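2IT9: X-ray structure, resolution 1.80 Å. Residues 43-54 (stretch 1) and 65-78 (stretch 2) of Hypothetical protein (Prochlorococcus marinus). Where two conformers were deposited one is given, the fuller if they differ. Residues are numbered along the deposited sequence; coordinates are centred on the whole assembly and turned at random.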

ATOM      1  N   VAL A  43      -9.123   4.658 -13.425  1.00 31.81           N
ATOM      2  CA  VAL A  43     -10.326   3.961 -13.844  1.00 32.27           C
ATOM      3  C   VAL A  43     -10.321   3.653 -15.346  1.00 32.39           C
ATOM      4  O   VAL A  43     -10.690   2.552 -15.755  1.00 33.23           O
ATOM      5  CB  VAL A  43     -11.604   4.691 -13.409  1.00 34.95           C
ATOM      6  CG1 VAL A  43     -12.826   3.911 -13.915  1.00 35.54           C
ATOM      7  CG2 VAL A  43     -11.677   4.820 -11.869  1.00 33.78           C
ATOM      8  N   GLU A  44      -9.862   4.598 -16.154  1.00 31.47           N
ATOM      9  CA  GLU A  44      -9.786   4.376 -17.575  1.00 31.26           C
ATOM     10  C   GLU A  44      -8.793   3.246 -17.931  1.00 33.29           C
ATOM     11  O   GLU A  44      -9.055   2.436 -18.825  1.00 32.02           O
ATOM     12  CB  GLU A  44      -9.394   5.670 -18.255  1.00 31.97           C
ATOM     13  CG  GLU A  44     -10.536   6.709 -18.203  1.00 34.30           C
ATOM     14  CD  GLU A  44     -10.146   8.065 -18.728  1.00 42.87           C
ATOM     15  OE1 GLU A  44      -8.971   8.222 -19.060  1.00 48.34           O
ATOM     16  OE2 GLU A  44     -11.010   8.970 -18.793  1.00 42.77           O
ATOM     17  N   VAL A  45      -7.676   3.191 -17.201  1.00 34.24           N
ATOM     18  CA  VAL A  45      -6.657   2.169 -17.440  1.00 33.82           C
ATOM     19  C   VAL A  45      -7.168   0.777 -17.046  1.00 35.08           C
ATOM     20  O   VAL A  45      -7.031  -0.194 -17.797  1.00 34.62           O
ATOM     21  CB  VAL A  45      -5.392   2.522 -16.653  1.00 35.01           C
ATOM     22  CG1 VAL A  45      -4.438   1.285 -16.427  1.00 36.43           C
ATOM     23  CG2 VAL A  45      -4.666   3.715 -17.325  1.00 35.70           C
ATOM     24  N   VAL A  46      -7.749   0.700 -15.860  1.00 34.18           N
ATOM     25  CA  VAL A  46      -8.279  -0.560 -15.355  1.00 35.09           C
ATOM     26  C   VAL A  46      -9.414  -1.043 -16.258  1.00 34.65           C
ATOM     27  O   VAL A  46      -9.433  -2.243 -16.582  1.00 35.56           O
ATOM     28  CB  VAL A  46      -8.658  -0.451 -13.900  1.00 35.64           C
ATOM     29  CG1 VAL A  46      -9.419  -1.740 -13.400  1.00 40.23           C
ATOM     30  CG2 VAL A  46      -7.427  -0.205 -13.045  1.00 33.91           C
HETATM   31  N   MSE A  47     -10.317  -0.149 -16.689  1.00 33.08           N
HETATM   32  CA  MSE A  47     -11.427  -0.566 -17.547  1.00 32.73           C
HETATM   33  C   MSE A  47     -10.880  -1.097 -18.867  1.00 34.76           C
HETATM   34  O   MSE A  47     -11.379  -2.090 -19.412  1.00 33.08           O
HETATM   35  CB  MSE A  47     -12.400   0.571 -17.865  1.00 35.06           C
HETATM   36  CG  MSE A  47     -13.337   1.117 -16.754  1.00 40.66           C
HETATM   37 SE   MSE A  47     -14.134  -0.307 -15.684  0.75 51.50          SE
HETATM   38  CE  MSE A  47     -12.828  -0.366 -14.293  1.00 54.50           C
ATOM     39  N   GLU A  48      -9.866  -0.426 -19.399  1.00 33.91           N
ATOM     40  CA  GLU A  48      -9.269  -0.860 -20.649  1.00 32.93           C
ATOM     41  C   GLU A  48      -8.639  -2.237 -20.516  1.00 30.49           C
ATOM     42  O   GLU A  48      -8.846  -3.090 -21.394  1.00 32.57           O
ATOM     43  CB  GLU A  48      -8.216   0.129 -21.151  1.00 34.19           C
ATOM     44  CG  GLU A  48      -7.544  -0.403 -22.364  1.00 38.52           C
ATOM     45  CD  GLU A  48      -6.696   0.585 -23.076  1.00 44.05           C
ATOM     46  OE1 GLU A  48      -6.796   1.798 -22.782  1.00 46.44           O
ATOM     47  OE2 GLU A  48      -5.937   0.127 -23.955  1.00 48.89           O
ATOM     48  N   LEU A  49      -7.878  -2.462 -19.438  1.00 32.19           N
ATOM     49  CA  LEU A  49      -7.261  -3.785 -19.230  1.00 35.71           C
ATOM     50  C   LEU A  49      -8.308  -4.873 -18.995  1.00 37.77           C
ATOM     51  O   LEU A  49      -8.272  -5.937 -19.642  1.00 35.47           O
ATOM     52  CB  LEU A  49      -6.283  -3.759 -18.063  1.00 36.42           C
ATOM     53  CG  LEU A  49      -4.952  -3.073 -18.293  1.00 34.84           C
ATOM     54  CD1 LEU A  49      -4.267  -2.919 -16.943  1.00 39.47           C
ATOM     55  CD2 LEU A  49      -4.088  -3.884 -19.218  1.00 39.78           C
ATOM     56  N   CYS A  50      -9.261  -4.577 -18.115  1.00 37.89           N
ATOM     57  CA  CYS A  50     -10.333  -5.521 -17.795  1.00 40.25           C
ATOM     58  C   CYS A  50     -11.080  -5.939 -19.066  1.00 39.35           C
ATOM     59  O   CYS A  50     -11.203  -7.151 -19.346  1.00 43.00           O
ATOM     60  CB  CYS A  50     -11.272  -4.971 -16.667  1.00 36.85           C
ATOM     61  SG  CYS A  50     -12.554  -6.185 -16.234  1.00 46.73           S
ATOM     62  N   ASP A  51     -11.494  -4.992 -19.904  1.00 38.02           N
ATOM     63  CA  ASP A  51     -12.222  -5.334 -21.110  1.00 38.03           C
ATOM     64  C   ASP A  51     -11.390  -6.205 -22.043  1.00 38.35           C
ATOM     65  O   ASP A  51     -11.904  -7.167 -22.624  1.00 37.55           O
ATOM     66  CB  ASP A  51     -12.675  -4.070 -21.879  1.00 39.30           C
ATOM     67  CG  ASP A  51     -13.794  -3.289 -21.156  1.00 48.37           C
ATOM     68  OD1 ASP A  51     -14.350  -3.756 -20.118  1.00 55.65           O
ATOM     69  OD2 ASP A  51     -14.102  -2.180 -21.635  1.00 56.47           O
ATOM     70  N   GLN A  52     -10.118  -5.849 -22.215  1.00 36.24           N
ATOM     71  CA  GLN A  52      -9.247  -6.632 -23.081  1.00 34.94           C
ATOM     72  C   GLN A  52      -9.050  -8.056 -22.572  1.00 35.07           C
ATOM     73  O   GLN A  52      -9.073  -9.011 -23.361  1.00 36.80           O
ATOM     74  CB  GLN A  52      -7.903  -5.995 -23.191  1.00 33.70           C
ATOM     75  CG  GLN A  52      -7.092  -6.662 -24.235  1.00 36.29           C
ATOM     76  CD  GLN A  52      -5.780  -6.019 -24.396  1.00 36.41           C
ATOM     77  OE1 GLN A  52      -5.329  -5.292 -23.499  1.00 44.89           O
ATOM     78  NE2 GLN A  52      -5.157  -6.227 -25.575  1.00 40.79           N
ATOM     79  N   TYR A  53      -8.826  -8.186 -21.266  1.00 35.28           N
ATOM     80  CA  TYR A  53      -8.712  -9.484 -20.654  1.00 35.95           C
ATOM     81  C   TYR A  53      -9.968 -10.317 -20.904  1.00 37.29           C
ATOM     82  O   TYR A  53      -9.868 -11.479 -21.294  1.00 36.17           O
ATOM     83  CB  TYR A  53      -8.447  -9.363 -19.164  1.00 36.12           C
ATOM     84  CG  TYR A  53      -8.763 -10.636 -18.397  1.00 33.52           C
ATOM     85  CD1 TYR A  53      -7.880 -11.706 -18.382  1.00 33.76           C
ATOM     86  CD2 TYR A  53      -9.967 -10.782 -17.725  1.00 35.44           C
ATOM     87  CE1 TYR A  53      -8.186 -12.896 -17.692  1.00 35.48           C
ATOM     88  CE2 TYR A  53     -10.271 -11.946 -17.029  1.00 39.55           C
ATOM     89  CZ  TYR A  53      -9.397 -13.009 -17.021  1.00 37.08           C
ATOM     90  OH  TYR A  53      -9.745 -14.173 -16.329  1.00 36.84           O
ATOM     91  N   LYS A  54     -11.149  -9.734 -20.687  1.00 39.74           N
ATOM     92  CA  LYS A  54     -12.420 -10.452 -20.886  0.50 41.50           C
ATOM     93  C   LYS A  54     -12.517 -11.036 -22.298  1.00 41.33           C
ATOM     94  O   LYS A  54     -13.103 -12.118 -22.501  1.00 40.08           O
ATOM     95  CB  LYS A  54     -13.628  -9.533 -20.593  0.50 43.00           C
ATOM     96  CG  LYS A  54     -13.778  -9.055 -19.124  0.50 46.61           C
ATOM     97  CD  LYS A  54     -14.169 -10.175 -18.156  0.50 51.97           C
ATOM     98  CE  LYS A  54     -14.395  -9.670 -16.715  0.50 52.69           C
ATOM     99  NZ  LYS A  54     -13.160  -9.207 -16.002  0.50 47.52           N
TER
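Stretch 2 (65-78) DITLELERRPWLAI

Residues 43-54 form one helical segment: phi/psi values stay near -63/-44, and i-to-i+4 backbone hydrogen bonds run from Met47 N to Val43 O (2.9 Å) through Lys54 N to Cys50 O (2.9 Å). Stretch 2 is extended through residue 72, turns at Arg73 and Pro74, the latter preceded by a cis peptide bond, and returns as strand 75-78. The two strands pair as an antiparallel hairpin, as reciprocal bonds show: Leu70 N to Ala77 O is 2.9 Å and Ala77 N to Leu70 O 2.8 Å, while Arg72 N to Trp75 O and Trp75 N to Arg72 O are both 2.9 Å.

The helix and strand 65-72 run nearly antiparallel, with a signed crossing angle of 155° and axes 9.4 Å apart at closest approach. The register agrees with this direction: Val45 CA lies 7.1 Å from Leu70 CA, and Leu49 CA 7.0 Å from Leu68 CA. Strand alternation directs the CA-to-CB bonds of Ile66, Leu68, Leu70 and Arg72 toward the helix, whereas those of Glu69 and Glu71 point away.

Leu49 (chi1 m, chi2 t) leaves its backbone sideways, but its end approaches the sheet: CD2 is 3.7 Å from Leu68 CB and 3.9 Å from Leu70 CB, and CD1 reaches Ala77 CB at 3.5 Å. One turn earlier, Val45 CG1 lies 3.6 Å from Ala77 CB and 4.0 Å from Leu70 CD2. The small Ala77 side chain thus contacts both helix residues from the second strand. At the other end, Tyr53 CB is 4.1 Å from Leu68 CD1, and Ile66 CG2 lies at the edge of the Tyr53 ring, 4.1 Å from Tyr53 CD1.

The hydrogen bond between the stretches joins Arg72 to Glu44: Arg72 NH1 donates to Glu44 OE1 (3.3 Å, N-H...acceptor angle 167°) within a salt bridge; Glu48 OE1, 4.3 Å from Arg72 NH2, is beyond salt-bridge range.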

ATOM      1  N   ASP A  65      -2.054 -18.647 -19.679  1.00 32.71           N
ATOM      2  CA  ASP A  65      -2.124 -17.367 -19.054  1.00 33.88           C
ATOM      3  C   ASP A  65      -1.829 -16.231 -19.999  1.00 30.42           C
ATOM      4  O   ASP A  65      -1.379 -16.441 -21.130  1.00 30.48           O
ATOM      5  CB  ASP A  65      -1.333 -17.316 -17.739  1.00 39.37           C
ATOM      6  CG  ASP A  65       0.096 -17.651 -17.897  1.00 46.68           C
ATOM      7  OD1 ASP A  65       0.778 -16.962 -18.669  1.00 54.44           O
ATOM      8  OD2 ASP A  65       0.539 -18.586 -17.185  1.00 59.94           O
ATOM      9  N   ILE A  66      -2.129 -15.040 -19.501  1.00 30.83           N
ATOM     10  CA  ILE A  66      -1.906 -13.804 -20.220  1.00 33.28           C
ATOM     11  C   ILE A  66      -1.398 -12.774 -19.262  1.00 31.83           C
ATOM     12  O   ILE A  66      -1.752 -12.760 -18.057  1.00 29.04           O
ATOM     13  CB  ILE A  66      -3.215 -13.282 -20.900  1.00 34.21           C
ATOM     14  CG1 ILE A  66      -2.932 -12.099 -21.836  1.00 40.03           C
ATOM     15  CG2 ILE A  66      -4.264 -12.894 -19.875  1.00 37.76           C
ATOM     16  CD1 ILE A  66      -2.083 -12.449 -23.019  1.00 40.85           C
ATOM     17  N   THR A  67      -0.539 -11.933 -19.793  1.00 31.30           N
ATOM     18  CA  THR A  67      -0.026 -10.757 -19.088  1.00 32.04           C
ATOM     19  C   THR A  67      -0.312  -9.553 -20.022  1.00 30.40           C
ATOM     20  O   THR A  67      -0.002  -9.595 -21.236  1.00 32.50           O
ATOM     21  CB  THR A  67       1.513 -10.856 -18.834  1.00 36.63           C
ATOM     22  OG1 THR A  67       1.804 -12.057 -18.115  1.00 40.99           O
ATOM     23  CG2 THR A  67       2.034  -9.617 -18.042  1.00 36.35           C
ATOM     24  N   LEU A  68      -0.907  -8.501 -19.456  1.00 30.08           N
ATOM     25  CA  LEU A  68      -1.240  -7.304 -20.227  1.00 31.92           C
ATOM     26  C   LEU A  68      -0.701  -6.146 -19.439  1.00 33.15           C
ATOM     27  O   LEU A  68      -1.034  -6.004 -18.271  1.00 33.33           O
ATOM     28  CB  LEU A  68      -2.773  -7.143 -20.339  1.00 32.16           C
ATOM     29  CG  LEU A  68      -3.572  -8.257 -21.025  1.00 31.82           C
ATOM     30  CD1 LEU A  68      -5.050  -7.977 -20.901  1.00 36.98           C
ATOM     31  CD2 LEU A  68      -3.145  -8.341 -22.485  1.00 30.25           C
ATOM     32  N   GLU A  69       0.110  -5.306 -20.066  1.00 29.97           N
ATOM     33  CA  GLU A  69       0.674  -4.146 -19.367  1.00 31.57           C
ATOM     34  C   GLU A  69       0.231  -2.900 -20.120  1.00 30.06           C
ATOM     35  O   GLU A  69       0.355  -2.824 -21.352  1.00 30.35           O
ATOM     36  CB  GLU A  69       2.209  -4.230 -19.358  1.00 34.25           C
ATOM     37  CG  GLU A  69       2.889  -3.079 -18.719  1.00 40.20           C
ATOM     38  CD  GLU A  69       4.393  -3.202 -18.785  1.00 50.30           C
ATOM     39  OE1 GLU A  69       4.920  -4.193 -18.246  1.00 51.83           O
ATOM     40  OE2 GLU A  69       5.035  -2.282 -19.334  1.00 50.58           O
ATOM     41  N   LEU A  70      -0.192  -1.884 -19.372  1.00 31.82           N
ATOM     42  CA  LEU A  70      -0.625  -0.634 -19.959  1.00 32.61           C
ATOM     43  C   LEU A  70      -0.110   0.515 -19.111  1.00 33.18           C
ATOM     44  O   LEU A  70      -0.381   0.583 -17.922  1.00 32.54           O
ATOM     45  CB  LEU A  70      -2.159  -0.568 -19.993  1.00 32.81           C
ATOM     46  CG  LEU A  70      -2.778   0.785 -20.360  1.00 33.38           C
ATOM     47  CD1 LEU A  70      -2.333   1.272 -21.719  1.00 34.47           C
ATOM     48  CD2 LEU A  70      -4.342   0.668 -20.330  1.00 36.65           C
ATOM     49  N   GLU A  71       0.621   1.403 -19.742  1.00 31.36           N
ATOM     50  CA  GLU A  71       1.082   2.624 -19.100  1.00 32.13           C
ATOM     51  C   GLU A  71       0.462   3.856 -19.734  1.00 29.77           C
ATOM     52  O   GLU A  71       0.626   4.143 -20.900  1.00 30.89           O
ATOM     53  CB  GLU A  71       2.598   2.806 -19.183  1.00 31.66           C
ATOM     54  CG  GLU A  71       3.036   4.129 -18.500  1.00 35.99           C
ATOM     55  CD  GLU A  71       4.540   4.383 -18.445  1.00 42.90           C
ATOM     56  OE1 GLU A  71       5.250   4.181 -19.457  1.00 47.39           O
ATOM     57  OE2 GLU A  71       4.995   4.887 -17.389  1.00 49.86           O
ATOM     58  N   ARG A  72      -0.202   4.617 -18.899  1.00 32.73           N
ATOM     59  CA  ARG A  72      -0.744   5.887 -19.267  0.50 32.19           C
ATOM     60  C   ARG A  72      -0.347   6.748 -18.053  1.00 33.27           C
ATOM     61  O   ARG A  72      -0.957   6.628 -17.013  1.00 31.35           O
ATOM     62  CB  ARG A  72      -2.257   5.782 -19.372  0.50 33.70           C
ATOM     63  CG  ARG A  72      -2.889   7.043 -19.782  0.50 33.42           C
ATOM     64  CD  ARG A  72      -3.341   7.025 -21.228  0.50 42.40           C
ATOM     65  NE  ARG A  72      -4.553   6.226 -21.380  0.50 41.42           N
ATOM     66  CZ  ARG A  72      -5.770   6.604 -20.985  0.50 52.01           C
ATOM     67  NH1 ARG A  72      -5.979   7.770 -20.364  0.50 50.73           N
ATOM     68  NH2 ARG A  72      -6.794   5.788 -21.183  0.50 46.25           N
ATOM     69  N   ARG A  73       0.684   7.560 -18.195  1.00 32.85           N
ATOM     70  CA  ARG A  73       1.193   8.358 -17.089  1.00 33.81           C
ATOM     71  C   ARG A  73       0.082   9.056 -16.349  1.00 32.37           C
ATOM     72  O   ARG A  73      -0.754   9.676 -16.980  1.00 33.82           O
ATOM     73  CB  ARG A  73       2.232   9.358 -17.579  1.00 34.78           C
ATOM     74  CG  ARG A  73       3.459   8.689 -18.177  1.00 40.63           C
ATOM     75  N   PRO A  74       0.116   9.035 -14.996  1.00 34.32           N
ATOM     76  CA  PRO A  74       1.154   8.503 -14.081  1.00 32.89           C
ATOM     77  C   PRO A  74       1.053   7.043 -13.704  1.00 33.65           C
ATOM     78  O   PRO A  74       1.698   6.636 -12.757  1.00 37.77           O
ATOM     79  CB  PRO A  74       0.916   9.349 -12.820  1.00 32.87           C
ATOM     80  CG  PRO A  74      -0.564   9.432 -12.769  1.00 38.30           C
ATOM     81  CD  PRO A  74      -0.999   9.625 -14.232  1.00 34.57           C
ATOM     82  N   TRP A  75       0.222   6.249 -14.385  1.00 32.10           N
ATOM     83  CA  TRP A  75       0.041   4.876 -14.029  1.00 31.09           C
ATOM     84  C   TRP A  75       0.645   3.844 -14.984  1.00 34.13           C
ATOM     85  O   TRP A  75       0.575   4.003 -16.179  1.00 32.36           O
ATOM     86  CB  TRP A  75      -1.461   4.524 -14.036  1.00 32.58           C
ATOM     87  CG  TRP A  75      -2.239   5.206 -13.009  1.00 32.95           C
ATOM     88  CD1 TRP A  75      -2.996   6.306 -13.161  1.00 33.85           C
ATOM     89  CD2 TRP A  75      -2.340   4.820 -11.624  1.00 32.39           C
ATOM     90  NE1 TRP A  75      -3.596   6.630 -11.966  1.00 34.20           N
ATOM     91  CE2 TRP A  75      -3.191   5.753 -10.997  1.00 32.42           C
ATOM     92  CE3 TRP A  75      -1.777   3.788 -10.849  1.00 33.58           C
ATOM     93  CZ2 TRP A  75      -3.543   5.667  -9.636  1.00 35.32           C
ATOM     94  CZ3 TRP A  75      -2.119   3.706  -9.500  1.00 36.77           C
ATOM     95  CH2 TRP A  75      -2.990   4.654  -8.901  1.00 35.67           C
ATOM     96  N   LEU A  76       1.190   2.798 -14.406  1.00 34.05           N
ATOM     97  CA  LEU A  76       1.622   1.627 -15.151  0.50 34.44           C
ATOM     98  C   LEU A  76       0.918   0.454 -14.476  1.00 35.98           C
ATOM     99  O   LEU A  76       1.059   0.185 -13.262  1.00 34.83           O
ATOM    100  CB  LEU A  76       3.150   1.500 -15.218  0.50 35.25           C
ATOM    101  CG  LEU A  76       3.603   0.459 -16.238  0.50 35.59           C
ATOM    102  CD1 LEU A  76       5.049   0.720 -16.727  0.50 28.54           C
ATOM    103  CD2 LEU A  76       3.429  -0.944 -15.714  0.50 32.61           C
ATOM    104  N   ALA A  77       0.072  -0.224 -15.240  1.00 34.84           N
ATOM    105  CA  ALA A  77      -0.684  -1.309 -14.679  1.00 32.06           C
ATOM    106  C   ALA A  77      -0.367  -2.619 -15.342  1.00 31.80           C
ATOM    107  O   ALA A  77      -0.258  -2.656 -16.542  1.00 33.84           O
ATOM    108  CB  ALA A  77      -2.170  -1.001 -14.842  1.00 35.42           C
ATOM    109  N   ILE A  78      -0.266  -3.680 -14.546  1.00 32.09           N
ATOM    110  CA  ILE A  78       0.074  -5.010 -15.052  1.00 33.92           C
ATOM    111  C   ILE A  78      -0.966  -5.995 -14.597  1.00 34.17           C
ATOM    112  O   ILE A  78      -1.148  -6.227 -13.378  1.00 32.20           O
ATOM    113  CB  ILE A  78       1.476  -5.429 -14.582  1.00 31.96           C
ATOM    114  CG1 ILE A  78       2.535  -4.369 -15.002  1.00 39.23           C
ATOM    115  CG2 ILE A  78       1.854  -6.801 -15.143  1.00 36.27           C
ATOM    116  CD1 ILE A  78       3.729  -4.398 -14.149  1.00 45.05           C
TER